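Local atomic coordinates of type 2A phosphatase-associated protein 42 (Saccharomyces cerevisiae, PDB entry 2V0P), a protein that inhibits the PP2A-like phosphatase SIT4, associates with PP2A-type catalytic subunits and takes part in negative regulation of TOR signalling in yeast. Residues Glu6-Ile11 and Lys40-Leu45; Val65-Ile70 and Glu198-Leu203; Tyr139-Ser144 and Gln221-Cys226. All coordinates share one frame; numbering follows the deposited sequence. Where two conformers were deposited one is given.

Interaction 1: residues Glu6-Ile11 and Lys40-Leu45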
ATOM      1  N   GLU A   6     -20.206  30.596  15.625  1.00 34.93           N
ATOM      2  CA  GLU A   6     -19.121  30.800  16.540  1.00 36.66           C
ATOM      3  C   GLU A   6     -18.593  29.433  16.925  1.00 35.35           C
ATOM      4  O   GLU A   6     -17.387  29.235  16.898  1.00 35.23           O
ATOM      5  CB  GLU A   6     -19.599  31.525  17.793  1.00 36.91           C
ATOM      6  CG  GLU A   6     -19.585  33.037  17.704  1.00 39.92           C
ATOM      7  CD  GLU A   6     -20.355  33.699  18.850  1.00 40.73           C
ATOM      8  OE1 GLU A   6     -21.112  34.660  18.580  1.00 45.27           O
ATOM      9  OE2 GLU A   6     -20.199  33.266  20.022  1.00 46.58           O
ATOM     10  N   GLN A   7     -19.523  28.519  17.220  1.00 32.63           N
ATOM     11  CA  GLN A   7     -19.263  27.181  17.535  1.00 34.42           C
ATOM     12  C   GLN A   7     -18.448  26.471  16.436  1.00 34.40           C
ATOM     13  O   GLN A   7     -17.447  25.824  16.737  1.00 37.95           O
ATOM     14  CB  GLN A   7     -20.554  26.468  17.809  1.00 33.94           C
ATOM     15  CG  GLN A   7     -21.128  26.823  19.225  1.00 37.12           C
ATOM     16  CD  GLN A   7     -22.226  25.889  19.639  1.00 39.57           C
ATOM     17  OE1 GLN A   7     -23.015  25.447  18.812  1.00 46.40           O
ATOM     18  NE2 GLN A   7     -22.293  25.579  20.914  1.00 44.02           N
ATOM     19  N   PHE A   8     -18.925  26.567  15.200  1.00 33.79           N
ATOM     20  CA  PHE A   8     -18.173  26.081  14.020  1.00 34.00           C
ATOM     21  C   PHE A   8     -16.807  26.634  13.860  1.00 34.57           C
ATOM     22  O   PHE A   8     -15.825  25.835  13.701  1.00 33.18           O
ATOM     23  CB  PHE A   8     -18.940  26.196  12.743  1.00 35.83           C
ATOM     24  CG  PHE A   8     -18.549  25.155  11.737  1.00 35.92           C
ATOM     25  CD1 PHE A   8     -18.019  23.931  12.164  1.00 45.30           C
ATOM     26  CD2 PHE A   8     -18.698  25.370  10.420  1.00 42.02           C
ATOM     27  CE1 PHE A   8     -17.642  22.973  11.248  1.00 46.28           C
ATOM     28  CE2 PHE A   8     -18.337  24.424   9.496  1.00 42.44           C
ATOM     29  CZ  PHE A   8     -17.819  23.235   9.895  1.00 44.67           C
ATOM     30  N   ASN A   9     -16.717  27.957  13.945  1.00 34.89           N
ATOM     31  CA  ASN A   9     -15.450  28.672  13.939  1.00 36.92           C
ATOM     32  C   ASN A   9     -14.452  28.221  15.016  1.00 37.62           C
ATOM     33  O   ASN A   9     -13.279  28.072  14.733  1.00 38.85           O
ATOM     34  CB  ASN A   9     -15.651  30.193  13.975  1.00 36.51           C
ATOM     35  CG  ASN A   9     -16.307  30.725  12.699  1.00 35.33           C
ATOM     36  OD1 ASN A   9     -16.525  29.992  11.787  1.00 37.76           O
ATOM     37  ND2 ASN A   9     -16.665  31.998  12.687  1.00 39.16           N
ATOM     38  N   ASP A  10     -14.931  28.008  16.237  1.00 37.49           N
ATOM     39  CA  ASP A  10     -14.063  27.484  17.301  1.00 36.74           C
ATOM     40  C   ASP A  10     -13.570  26.074  16.972  1.00 34.51           C
ATOM     41  O   ASP A  10     -12.417  25.790  17.174  1.00 35.44           O
ATOM     42  CB  ASP A  10     -14.754  27.520  18.667  1.00 38.40           C
ATOM     43  CG  ASP A  10     -15.042  28.925  19.139  1.00 42.49           C
ATOM     44  OD1 ASP A  10     -14.548  29.891  18.508  1.00 47.51           O
ATOM     45  OD2 ASP A  10     -15.756  29.078  20.168  1.00 47.39           O
ATOM     46  N   ILE A  11     -14.435  25.233  16.450  1.00 32.21           N
ATOM     47  CA  ILE A  11     -14.114  23.871  16.056  1.00 33.33           C
ATOM     48  C   ILE A  11     -12.994  23.915  15.007  1.00 33.48           C
ATOM     49  O   ILE A  11     -11.954  23.238  15.164  1.00 34.55           O
ATOM     50  CB  ILE A  11     -15.355  23.058  15.616  1.00 29.03           C
ATOM     51  CG1 ILE A  11     -16.214  22.738  16.847  1.00 35.99           C
ATOM     52  CG2 ILE A  11     -14.915  21.734  14.871  1.00 36.13           C
ATOM     53  CD1 ILE A  11     -17.630  22.409  16.626  1.00 30.92           C
ATOM     54  N   LYS A  40     -17.130  15.444  19.549  1.00 34.10           N
ATOM     55  CA  LYS A  40     -18.403  15.441  20.242  1.00 36.01           C
ATOM     56  C   LYS A  40     -19.153  16.791  19.962  1.00 34.24           C
ATOM     57  O   LYS A  40     -20.316  16.780  19.604  1.00 36.03           O
ATOM     58  CB  LYS A  40     -18.231  15.143  21.740  1.00 36.88           C
ATOM     59  CG  LYS A  40     -17.804  13.704  22.047  1.00 38.37           C
ATOM     60  CD  LYS A  40     -17.682  13.479  23.560  1.00 39.55           C
ATOM     61  CE  LYS A  40     -17.227  12.062  23.913  1.00 44.99           C
ATOM     62  NZ  LYS A  40     -18.298  11.034  23.710  1.00 48.83           N
ATOM     63  N   LYS A  41     -18.443  17.904  20.073  1.00 32.71           N
ATOM     64  CA  LYS A  41     -18.947  19.242  19.756  1.00 34.36           C
ATOM     65  C   LYS A  41     -19.442  19.372  18.323  1.00 34.85           C
ATOM     66  O   LYS A  41     -20.482  19.981  18.073  1.00 33.70           O
ATOM     67  CB  LYS A  41     -17.859  20.284  19.947  1.00 34.83           C
ATOM     68  CG  LYS A  41     -17.575  20.640  21.391  1.00 36.22           C
ATOM     69  CD  LYS A  41     -16.462  21.631  21.447  1.00 40.44           C
ATOM     70  CE  LYS A  41     -16.095  21.959  22.886  1.00 47.88           C
ATOM     71  NZ  LYS A  41     -14.925  22.905  22.918  1.00 51.54           N
ATOM     72  N   LEU A  42     -18.643  18.884  17.381  1.00 31.75           N
ATOM     73  CA  LEU A  42     -19.059  18.932  15.979  1.00 32.20           C
ATOM     74  C   LEU A  42     -20.270  18.050  15.689  1.00 31.22           C
ATOM     75  O   LEU A  42     -21.065  18.386  14.875  1.00 33.76           O
ATOM     76  CB  LEU A  42     -17.888  18.651  15.055  1.00 32.47           C
ATOM     77  CG  LEU A  42     -18.103  18.788  13.542  1.00 32.95           C
ATOM     78  CD1 LEU A  42     -18.597  20.201  13.220  1.00 34.90           C
ATOM     79  CD2 LEU A  42     -16.775  18.517  12.817  1.00 32.91           C
ATOM     80  N   LEU A  43     -20.411  16.921  16.375  1.00 33.42           N
ATOM     81  CA  LEU A  43     -21.514  16.037  16.173  1.00 33.23           C
ATOM     82  C   LEU A  43     -22.767  16.774  16.711  1.00 34.47           C
ATOM     83  O   LEU A  43     -23.813  16.729  16.122  1.00 34.63           O
ATOM     84  CB  LEU A  43     -21.294  14.749  16.949  1.00 35.10           C
ATOM     85  CG  LEU A  43     -20.301  13.725  16.339  1.00 32.80           C
ATOM     86  CD1 LEU A  43     -20.139  12.606  17.329  1.00 39.75           C
ATOM     87  CD2 LEU A  43     -20.847  13.216  15.058  1.00 37.64           C
ATOM     88  N   ASN A  44     -22.603  17.433  17.831  1.00 33.50           N
ATOM     89  CA  ASN A  44     -23.680  18.174  18.455  1.00 36.75           C
ATOM     90  C   ASN A  44     -24.120  19.292  17.549  1.00 35.64           C
ATOM     91  O   ASN A  44     -25.310  19.524  17.414  1.00 36.71           O
ATOM     92  CB  ASN A  44     -23.241  18.668  19.836  1.00 37.50           C
ATOM     93  CG  ASN A  44     -23.415  17.606  20.882  1.00 39.81           C
ATOM     94  OD1 ASN A  44     -24.140  16.639  20.656  1.00 44.82           O
ATOM     95  ND2 ASN A  44     -22.782  17.780  22.042  1.00 44.28           N
ATOM     96  N   LEU A  45     -23.147  19.887  16.848  1.00 37.02           N
ATOM     97  CA  LEU A  45     -23.386  21.011  15.906  1.00 35.29           C
ATOM     98  C   LEU A  45     -24.121  20.599  14.651  1.00 35.98           C
ATOM     99  O   LEU A  45     -25.146  21.253  14.244  1.00 35.60           O
ATOM    100  CB  LEU A  45     -22.095  21.739  15.638  1.00 35.76           C
ATOM    101  CG  LEU A  45     -22.072  23.010  14.822  1.00 39.70           C
ATOM    102  CD1 LEU A  45     -22.958  24.061  15.506  1.00 40.50           C
ATOM    103  CD2 LEU A  45     -20.645  23.486  14.696  1.00 41.52           C
TER
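Phe8, Leu42 and Leu45 all set CG anti to the backbone N, with chi1 of -151° in Phe8 and -174° in both leucines. Ile11 does otherwise: CG1 stands anti to the carbonyl carbon, and an extended chi2 carries CD1 out to the second helix. Ile11 CD1 lies against the backbone of the partner, 3.7 Å from Leu42 N. Ile11 CD1 also meets Leu45 CD2 at 3.7 Å, where the two side chains slide past each other in opposite directions. Lys41 adds its CB, 3.9 Å from Ile11 CD1.

The CD2 branch of Leu45 reaches back to the first helix and rests against the main chain of Phe8, 3.6 Å from Phe8 N. Leu45 CD2 also lies 3.7 Å from Phe8 CD1, approaching the ring obliquely, the side chains crossing at about a right angle. The other branch, Leu45 CD1, turns to the CB side of Gln7. Leu42 CD1 completes the group and comes within 3.5 Å of Phe8 CE1.

The two helices, 4-19 and 29-52, run antiparallel as a helical hairpin, in keeping with the tetratricopeptide repeat-like fold of this N-terminal domain. The short segments cross at -150°, with their axes 10.3 Å apart. Phe8, Ile11, Leu42 and Leu45 are buried, and the contact between them is apolar throughout. Leu42 also touches Tyr78, Leu79 and Leu82, so helix 75-83 packs against helix 29-52 at the same residue. Lys41 continues outward from its CB as an extended chain, ending 6.8 Å from Asp10 OD2 at NZ, too far for a salt bridge.

Interaction 2: residues Val65-Ile70 and Glu198-Leu203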
ATOM      1  N   VAL A  65     -29.307  29.197   0.209  1.00 34.85           N
ATOM      2  CA  VAL A  65     -28.486  29.172   1.374  1.00 34.65           C
ATOM      3  C   VAL A  65     -27.847  30.538   1.537  1.00 33.69           C
ATOM      4  O   VAL A  65     -27.237  31.115   0.594  1.00 33.25           O
ATOM      5  CB  VAL A  65     -27.426  27.992   1.284  1.00 35.76           C
ATOM      6  CG1 VAL A  65     -26.631  27.859   2.541  1.00 34.20           C
ATOM      7  CG2 VAL A  65     -28.116  26.634   0.969  1.00 36.08           C
ATOM      8  N   SER A  66     -28.013  31.078   2.730  1.00 32.42           N
ATOM      9  CA  SER A  66     -27.505  32.379   3.023  1.00 32.35           C
ATOM     10  C   SER A  66     -26.028  32.262   3.199  1.00 31.22           C
ATOM     11  O   SER A  66     -25.502  31.182   3.476  1.00 33.80           O
ATOM     12  CB  SER A  66     -28.196  33.006   4.246  1.00 33.11           C
ATOM     13  OG  SER A  66     -29.505  33.452   3.889  1.00 33.42           O
ATOM     14  N   THR A  67     -25.325  33.366   3.056  1.00 31.10           N
ATOM     15  CA  THR A  67     -23.875  33.256   2.826  1.00 32.53           C
ATOM     16  C   THR A  67     -23.164  32.603   3.991  1.00 30.86           C
ATOM     17  O   THR A  67     -22.344  31.752   3.804  1.00 33.74           O
ATOM     18  CB  THR A  67     -23.248  34.619   2.401  1.00 30.88           C
ATOM     19  OG1 THR A  67     -23.705  34.920   1.101  1.00 33.24           O
ATOM     20  CG2 THR A  67     -21.713  34.555   2.354  1.00 34.72           C
ATOM     21  N   ALA A  68     -23.499  33.002   5.212  1.00 31.21           N
ATOM     22  CA  ALA A  68     -22.811  32.514   6.352  1.00 30.34           C
ATOM     23  C   ALA A  68     -23.148  31.038   6.671  1.00 29.97           C
ATOM     24  O   ALA A  68     -22.429  30.448   7.363  1.00 33.46           O
ATOM     25  CB  ALA A  68     -23.023  33.421   7.528  1.00 31.18           C
ATOM     26  N   SER A  69     -24.224  30.494   6.121  1.00 30.26           N
ATOM     27  CA  SER A  69     -24.665  29.139   6.276  1.00 29.05           C
ATOM     28  C   SER A  69     -23.875  28.149   5.341  1.00 31.58           C
ATOM     29  O   SER A  69     -23.976  26.951   5.469  1.00 31.44           O
ATOM     30  CB  SER A  69     -26.140  29.010   5.956  1.00 28.77           C
ATOM     31  OG  SER A  69     -26.990  29.734   6.879  1.00 31.85           O
ATOM     32  N   ILE A  70     -23.151  28.693   4.390  1.00 32.09           N
ATOM     33  CA  ILE A  70     -22.550  27.895   3.336  1.00 33.09           C
ATOM     34  C   ILE A  70     -21.424  27.068   4.032  1.00 32.00           C
ATOM     35  O   ILE A  70     -21.240  25.944   3.669  1.00 33.32           O
ATOM     36  CB  ILE A  70     -22.006  28.784   2.237  1.00 33.00           C
ATOM     37  CG1 ILE A  70     -23.170  29.380   1.405  1.00 36.48           C
ATOM     38  CG2 ILE A  70     -21.012  28.021   1.332  1.00 35.59           C
ATOM     39  CD1 ILE A  70     -22.698  30.239   0.267  1.00 39.28           C
ATOM     40  N   GLU A 198     -19.274  40.700  -0.528  1.00 47.95           N
ATOM     41  CA  GLU A 198     -19.518  40.287  -1.915  1.00 47.49           C
ATOM     42  C   GLU A 198     -18.556  39.161  -2.338  1.00 46.10           C
ATOM     43  O   GLU A 198     -18.967  38.150  -2.929  1.00 47.16           O
ATOM     44  CB  GLU A 198     -19.462  41.485  -2.873  1.00 48.16           C
ATOM     45  CG  GLU A 198     -18.378  42.509  -2.556  1.00 50.55           C
ATOM     46  CD  GLU A 198     -17.971  43.309  -3.768  1.00 53.67           C
ATOM     47  OE1 GLU A 198     -16.995  42.904  -4.438  1.00 55.22           O
ATOM     48  OE2 GLU A 198     -18.629  44.332  -4.063  1.00 54.76           O
ATOM     49  N   LEU A 199     -17.283  39.305  -1.995  1.00 44.32           N
ATOM     50  CA  LEU A 199     -16.329  38.209  -2.196  1.00 42.65           C
ATOM     51  C   LEU A 199     -16.557  37.042  -1.232  1.00 40.71           C
ATOM     52  O   LEU A 199     -16.201  35.917  -1.541  1.00 40.83           O
ATOM     53  CB  LEU A 199     -14.883  38.694  -2.096  1.00 43.26           C
ATOM     54  CG  LEU A 199     -14.414  39.858  -2.982  1.00 45.15           C
ATOM     55  CD1 LEU A 199     -12.900  40.006  -2.864  1.00 47.21           C
ATOM     56  CD2 LEU A 199     -14.831  39.717  -4.462  1.00 47.52           C
ATOM     57  N   LEU A 200     -17.152  37.313  -0.073  1.00 38.30           N
ATOM     58  CA  LEU A 200     -17.301  36.293   0.970  1.00 36.57           C
ATOM     59  C   LEU A 200     -17.945  35.015   0.484  1.00 34.36           C
ATOM     60  O   LEU A 200     -17.456  33.867   0.762  1.00 36.12           O
ATOM     61  CB  LEU A 200     -18.102  36.835   2.167  1.00 37.15           C
ATOM     62  CG  LEU A 200     -17.561  36.394   3.514  1.00 39.55           C
ATOM     63  CD1 LEU A 200     -16.251  37.137   3.756  1.00 41.86           C
ATOM     64  CD2 LEU A 200     -18.563  36.694   4.644  1.00 38.88           C
ATOM     65  N   ARG A 201     -19.059  35.188  -0.188  1.00 31.07           N
ATOM     66  CA  ARG A 201     -19.825  34.086  -0.720  1.00 31.83           C
ATOM     67  C   ARG A 201     -19.008  33.240  -1.696  1.00 31.84           C
ATOM     68  O   ARG A 201     -19.163  32.044  -1.725  1.00 30.54           O
ATOM     69  CB  ARG A 201     -21.067  34.588  -1.436  1.00 30.37           C
ATOM     70  CG  ARG A 201     -21.971  33.489  -1.905  1.00 31.29           C
ATOM     71  CD  ARG A 201     -23.382  34.004  -2.174  1.00 31.21           C
ATOM     72  NE  ARG A 201     -24.255  32.866  -2.371  1.00 33.71           N
ATOM     73  CZ  ARG A 201     -25.088  32.374  -1.457  1.00 35.75           C
ATOM     74  NH1 ARG A 201     -25.222  32.965  -0.246  1.00 33.67           N
ATOM     75  NH2 ARG A 201     -25.805  31.295  -1.771  1.00 33.39           N
ATOM     76  N   GLU A 202     -18.206  33.924  -2.529  1.00 32.48           N
ATOM     77  CA  GLU A 202     -17.333  33.265  -3.476  0.50 33.05           C
ATOM     78  C   GLU A 202     -16.251  32.463  -2.743  1.00 32.51           C
ATOM     79  O   GLU A 202     -16.006  31.343  -3.076  1.00 31.60           O
ATOM     80  CB  GLU A 202     -16.712  34.302  -4.405  0.50 33.07           C
ATOM     81  CG  GLU A 202     -15.661  33.756  -5.354  0.50 34.88           C
ATOM     82  CD  GLU A 202     -15.158  34.803  -6.331  0.50 34.55           C
ATOM     83  OE1 GLU A 202     -15.025  35.980  -5.929  0.50 37.41           O
ATOM     84  OE2 GLU A 202     -14.886  34.452  -7.500  0.50 37.71           O
ATOM     85  N   LEU A 203     -15.633  33.070  -1.742  1.00 32.23           N
ATOM     86  CA  LEU A 203     -14.668  32.392  -0.907  1.00 34.13           C
ATOM     87  C   LEU A 203     -15.204  31.094  -0.256  1.00 33.63           C
ATOM     88  O   LEU A 203     -14.523  30.062  -0.255  1.00 34.57           O
ATOM     89  CB  LEU A 203     -14.104  33.378   0.110  1.00 34.09           C
ATOM     90  CG  LEU A 203     -13.207  32.930   1.250  1.00 36.28           C
ATOM     91  CD1 LEU A 203     -12.006  32.199   0.674  1.00 40.89           C
ATOM     92  CD2 LEU A 203     -12.770  34.127   2.095  1.00 36.97           C
TER
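Arg201 carries this contact from the first turn of helix 199-231 to the loop that precedes helix 75-83. CG lies anti to the backbone N, chi1 -175°, and the chain runs extended to NE, so the guanidinium arrives end-on at the loop. Both terminal nitrogens grip one atom, the carbonyl oxygen of Val65. Arg201 NH2 bonds to Val65 O at 2.8 Å and Arg201 NH1 bonds to Val65 O at 2.9 Å, in the planes of both the carbonyl and the guanidinium. The bonds are bent, as expected when two donors share one acceptor. Arg201 NH1 gives a second, straighter bond to Thr67 OG1, 2.8 Å long with an angle of 155° at the hydrogen.

The tight side is over the guanidinium face. Ile70 CD1 sits above its centre, 3.6 Å from Arg201 CZ, and the Ile70 side chain crosses that of Arg201 at about a right angle. Ile70 is buried, and it packs further on Tyr204, Leu205 and Leu208 of the same helix. Thr67 CG2 closes against the helix backbone, 3.6 Å from Arg201 CA. The contact is looser towards Leu200, whose CB is 4.3 Å from Thr67 CG2. On the solvent side, Ser66, Ala68 and Glu198 are exposed and point away from the partner segment.

An alanine in place of Arg201 would remove all three hydrogen bonds and would probably loosen the loop from the start of the helix. The charge of the guanidinium probably strengthens its bonds to Val65 O and Thr67 OG1, which is consistent with a loop held in place at these two residues.

Interaction 3: residues Tyr139-Ser144 and Gln221-Cys226. With ZN (zinc ion), chain D.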
ATOM      1  N   TYR A 139     -21.749   2.756   0.975  1.00 45.20           N
ATOM      2  CA  TYR A 139     -21.332   2.499   2.350  1.00 46.67           C
ATOM      3  C   TYR A 139     -20.213   1.484   2.458  1.00 46.52           C
ATOM      4  O   TYR A 139     -19.623   1.336   3.527  1.00 47.59           O
ATOM      5  CB  TYR A 139     -22.531   2.079   3.210  1.00 48.34           C
ATOM      6  CG  TYR A 139     -23.497   3.220   3.430  1.00 50.27           C
ATOM      7  CD1 TYR A 139     -23.211   4.229   4.356  1.00 52.13           C
ATOM      8  CD2 TYR A 139     -24.676   3.312   2.691  1.00 51.79           C
ATOM      9  CE1 TYR A 139     -24.085   5.294   4.553  1.00 53.66           C
ATOM     10  CE2 TYR A 139     -25.563   4.372   2.881  1.00 53.17           C
ATOM     11  CZ  TYR A 139     -25.259   5.357   3.812  1.00 52.63           C
ATOM     12  OH  TYR A 139     -26.123   6.412   4.003  1.00 53.70           O
ATOM     13  N   ASN A 140     -19.916   0.797   1.353  1.00 45.53           N
ATOM     14  CA  ASN A 140     -18.716  -0.051   1.248  1.00 44.30           C
ATOM     15  C   ASN A 140     -17.818   0.374   0.066  1.00 42.14           C
ATOM     16  O   ASN A 140     -17.657  -0.375  -0.883  1.00 43.61           O
ATOM     17  CB  ASN A 140     -19.113  -1.534   1.154  1.00 44.97           C
ATOM     18  CG  ASN A 140     -17.920  -2.489   1.315  1.00 47.49           C
ATOM     19  OD1 ASN A 140     -16.842  -2.099   1.791  1.00 50.47           O
ATOM     20  ND2 ASN A 140     -18.117  -3.751   0.920  1.00 48.46           N
ATOM     21  N   PRO A 141     -17.202   1.557   0.141  1.00 40.87           N
ATOM     22  CA  PRO A 141     -16.496   2.081  -1.028  1.00 40.51           C
ATOM     23  C   PRO A 141     -15.147   1.375  -1.171  1.00 40.17           C
ATOM     24  O   PRO A 141     -14.500   1.063  -0.168  1.00 39.28           O
ATOM     25  CB  PRO A 141     -16.249   3.526  -0.667  1.00 40.34           C
ATOM     26  CG  PRO A 141     -16.196   3.531   0.826  1.00 41.33           C
ATOM     27  CD  PRO A 141     -17.041   2.425   1.318  1.00 40.70           C
ATOM     28  N   GLN A 142     -14.735   1.158  -2.409  1.00 40.54           N
ATOM     29  CA  GLN A 142     -13.552   0.356  -2.716  1.00 41.01           C
ATOM     30  C   GLN A 142     -12.518   1.217  -3.438  1.00 40.54           C
ATOM     31  O   GLN A 142     -12.843   1.958  -4.356  1.00 41.17           O
ATOM     32  CB  GLN A 142     -13.946  -0.833  -3.592  1.00 40.60           C
ATOM     33  CG  GLN A 142     -14.924  -1.783  -2.979  1.00 41.06           C
ATOM     34  CD  GLN A 142     -14.305  -2.577  -1.857  1.00 45.59           C
ATOM     35  OE1 GLN A 142     -13.354  -3.336  -2.068  1.00 47.77           O
ATOM     36  NE2 GLN A 142     -14.836  -2.415  -0.656  1.00 45.45           N
ATOM     37  N   LEU A 143     -11.277   1.121  -2.989  1.00 41.13           N
ATOM     38  CA  LEU A 143     -10.139   1.810  -3.593  1.00 41.96           C
ATOM     39  C   LEU A 143      -9.986   1.423  -5.050  1.00 42.82           C
ATOM     40  O   LEU A 143      -9.464   2.184  -5.863  1.00 44.08           O
ATOM     41  CB  LEU A 143      -8.878   1.491  -2.778  1.00 41.85           C
ATOM     42  CG  LEU A 143      -7.574   2.262  -2.895  1.00 40.33           C
ATOM     43  CD1 LEU A 143      -7.736   3.681  -2.600  1.00 41.67           C
ATOM     44  CD2 LEU A 143      -6.597   1.636  -1.897  1.00 43.53           C
ATOM     45  N   SER A 144     -10.495   0.252  -5.399  1.00 43.68           N
ATOM     46  CA  SER A 144     -10.526  -0.163  -6.791  1.00 45.11           C
ATOM     47  C   SER A 144     -11.566   0.572  -7.657  1.00 44.62           C
ATOM     48  O   SER A 144     -11.547   0.412  -8.869  1.00 45.69           O
ATOM     49  CB  SER A 144     -10.689  -1.689  -6.899  1.00 45.24           C
ATOM     50  OG  SER A 144     -11.501  -2.209  -5.854  1.00 47.93           O
ATOM     51  N   GLN A 221      -6.315   7.595   1.007  1.00 32.87           N
ATOM     52  CA  GLN A 221      -5.359   7.339   2.046  1.00 33.33           C
ATOM     53  C   GLN A 221      -6.026   6.484   3.102  1.00 33.61           C
ATOM     54  O   GLN A 221      -5.460   5.527   3.492  1.00 33.38           O
ATOM     55  CB  GLN A 221      -4.840   8.614   2.647  1.00 36.16           C
ATOM     56  CG  GLN A 221      -4.222   8.457   3.997  1.00 37.22           C
ATOM     57  CD  GLN A 221      -2.890   7.690   3.953  1.00 41.51           C
ATOM     58  OE1 GLN A 221      -2.120   7.813   3.004  1.00 45.41           O
ATOM     59  NE2 GLN A 221      -2.623   6.915   4.985  1.00 39.87           N
ATOM     60  N   ASN A 222      -7.263   6.795   3.486  1.00 31.14           N
ATOM     61  CA  ASN A 222      -7.904   6.002   4.522  1.00 33.32           C
ATOM     62  C   ASN A 222      -8.295   4.571   4.084  1.00 31.79           C
ATOM     63  O   ASN A 222      -8.263   3.651   4.858  1.00 32.83           O
ATOM     64  CB  ASN A 222      -9.099   6.789   5.132  1.00 31.04           C
ATOM     65  CG  ASN A 222      -8.670   8.037   5.888  1.00 32.11           C
ATOM     66  OD1 ASN A 222      -7.502   8.318   6.053  1.00 43.77           O
ATOM     67  ND2 ASN A 222      -9.625   8.813   6.303  1.00 38.88           N
ATOM     68  N   LEU A 223      -8.687   4.395   2.844  1.00 31.65           N
ATOM     69  CA  LEU A 223      -9.040   3.126   2.356  1.00 31.21           C
ATOM     70  C   LEU A 223      -7.769   2.255   2.271  1.00 30.78           C
ATOM     71  O   LEU A 223      -7.781   1.192   2.748  1.00 31.88           O
ATOM     72  CB  LEU A 223      -9.687   3.260   0.981  1.00 33.02           C
ATOM     73  CG  LEU A 223     -11.136   3.771   1.050  1.00 33.38           C
ATOM     74  CD1 LEU A 223     -11.764   3.706  -0.349  1.00 36.37           C
ATOM     75  CD2 LEU A 223     -11.930   2.949   2.011  1.00 34.09           C
ATOM     76  N   PHE A 224      -6.694   2.801   1.759  1.00 30.87           N
ATOM     77  CA  PHE A 224      -5.422   2.077   1.668  1.00 31.18           C
ATOM     78  C   PHE A 224      -4.879   1.726   3.039  1.00 31.83           C
ATOM     79  O   PHE A 224      -4.512   0.568   3.282  1.00 33.83           O
ATOM     80  CB  PHE A 224      -4.404   2.918   0.970  1.00 32.53           C
ATOM     81  CG  PHE A 224      -3.172   2.138   0.642  1.00 29.29           C
ATOM     82  CD1 PHE A 224      -3.222   1.164  -0.329  1.00 32.16           C
ATOM     83  CD2 PHE A 224      -1.998   2.335   1.347  1.00 27.05           C
ATOM     84  CE1 PHE A 224      -2.059   0.418  -0.663  1.00 33.21           C
ATOM     85  CE2 PHE A 224      -0.841   1.574   1.033  1.00 27.28           C
ATOM     86  CZ  PHE A 224      -0.888   0.652   0.027  1.00 31.64           C
ATOM     87  N   GLU A 225      -4.833   2.729   3.928  1.00 32.43           N
ATOM     88  CA  GLU A 225      -4.395   2.562   5.295  1.00 33.16           C
ATOM     89  C   GLU A 225      -5.245   1.515   5.975  1.00 33.61           C
ATOM     90  O   GLU A 225      -4.684   0.575   6.577  1.00 30.83           O
ATOM     91  CB  GLU A 225      -4.427   3.877   6.054  1.00 35.70           C
ATOM     92  CG  GLU A 225      -3.645   3.914   7.373  1.00 37.67           C
ATOM     93  CD  GLU A 225      -3.827   5.253   8.074  1.00 37.27           C
ATOM     94  OE1 GLU A 225      -3.745   6.299   7.393  1.00 40.02           O
ATOM     95  OE2 GLU A 225      -4.061   5.276   9.308  1.00 44.09           O
ATOM     96  N   CYS A 226      -6.572   1.599   5.826  1.00 33.22           N
ATOM     97  CA  CYS A 226      -7.438   0.571   6.399  1.00 35.30           C
ATOM     98  C   CYS A 226      -7.151  -0.876   5.922  1.00 36.78           C
ATOM     99  O   CYS A 226      -7.044  -1.819   6.709  1.00 37.50           O
ATOM    100  CB  CYS A 226      -8.880   0.887   6.120  1.00 33.84           C
ATOM    101  SG  CYS A 226      -9.960  -0.175   7.065  1.00 36.14           S
TER
HETATM  102 ZN    ZN D1236     -11.910   0.342   5.999  1.00 34.50          ZN
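The Phe224 ring meets the other segment at its edge: Leu143 CD2 lies close to the ring plane, 3.8 Å from Phe224 CD1. The second subunit, another copy of this protein, also packs on Phe224 through its Leu161. Within the helix, Glu225 OE1 lies in the amide plane of Gln221 and accepts a bond from Gln221 NE2, 2.7 Å, on its anti lone pair. This bond spans one turn of the helix.

Leu143 stands between two helix residues. Its CG is anti to the backbone N, chi1 -165°, and a chi2 of 59° turns CD1 to Leu223 and CD2 to Phe224. Leu143 CD1 comes to Leu223 CB at 4.1 Å. Leu223 slides past Leu143 in the opposite direction. Leu223 CD1 lies against the incoming backbone, 3.7 Å from Leu143 N and 3.8 Å from Pro141 O.

The contact lays the approach to the short helix 143-146 along the late part of helix 199-231, within the tetratricopeptide repeat-like N-terminal domain. Pro141 also packs on Val108 and Ile112 of helix 93-120, so the loop is wedged between two helices.

The same helical segment carries a metal ligand. Cys226 SG, anti to the backbone N at chi1 -169°, binds the zinc ion at 2.3 Å. It takes no part in the packing of Leu143 on Leu223. At the other end of the segment, Gln221 NE2 also makes a weak hydrogen bond to Lys154 O of the second subunit. Glu225 packs on Lys154 of the second subunit.

From the N terminus, interaction 1 comes first and closes a span of 28 residues, mostly helix, joining helices 4-19 and 29-52 as neighbours in the chain. It ends before interaction 2 opens. Segment 65-70, in the loop before helix 75-83, then waits 128 residues for its partner at the start of helix 199-231. Interaction 3 opens within that span, at 139-144, and closes later at 221-226, so interactions 2 and 3 cross. Both use helix 199-231, one near its start and one further along, on opposite sides of the chain's centre, with their own centres 33 Å apart. Together they tie this last helix to an early loop and to the region of helix 143-146.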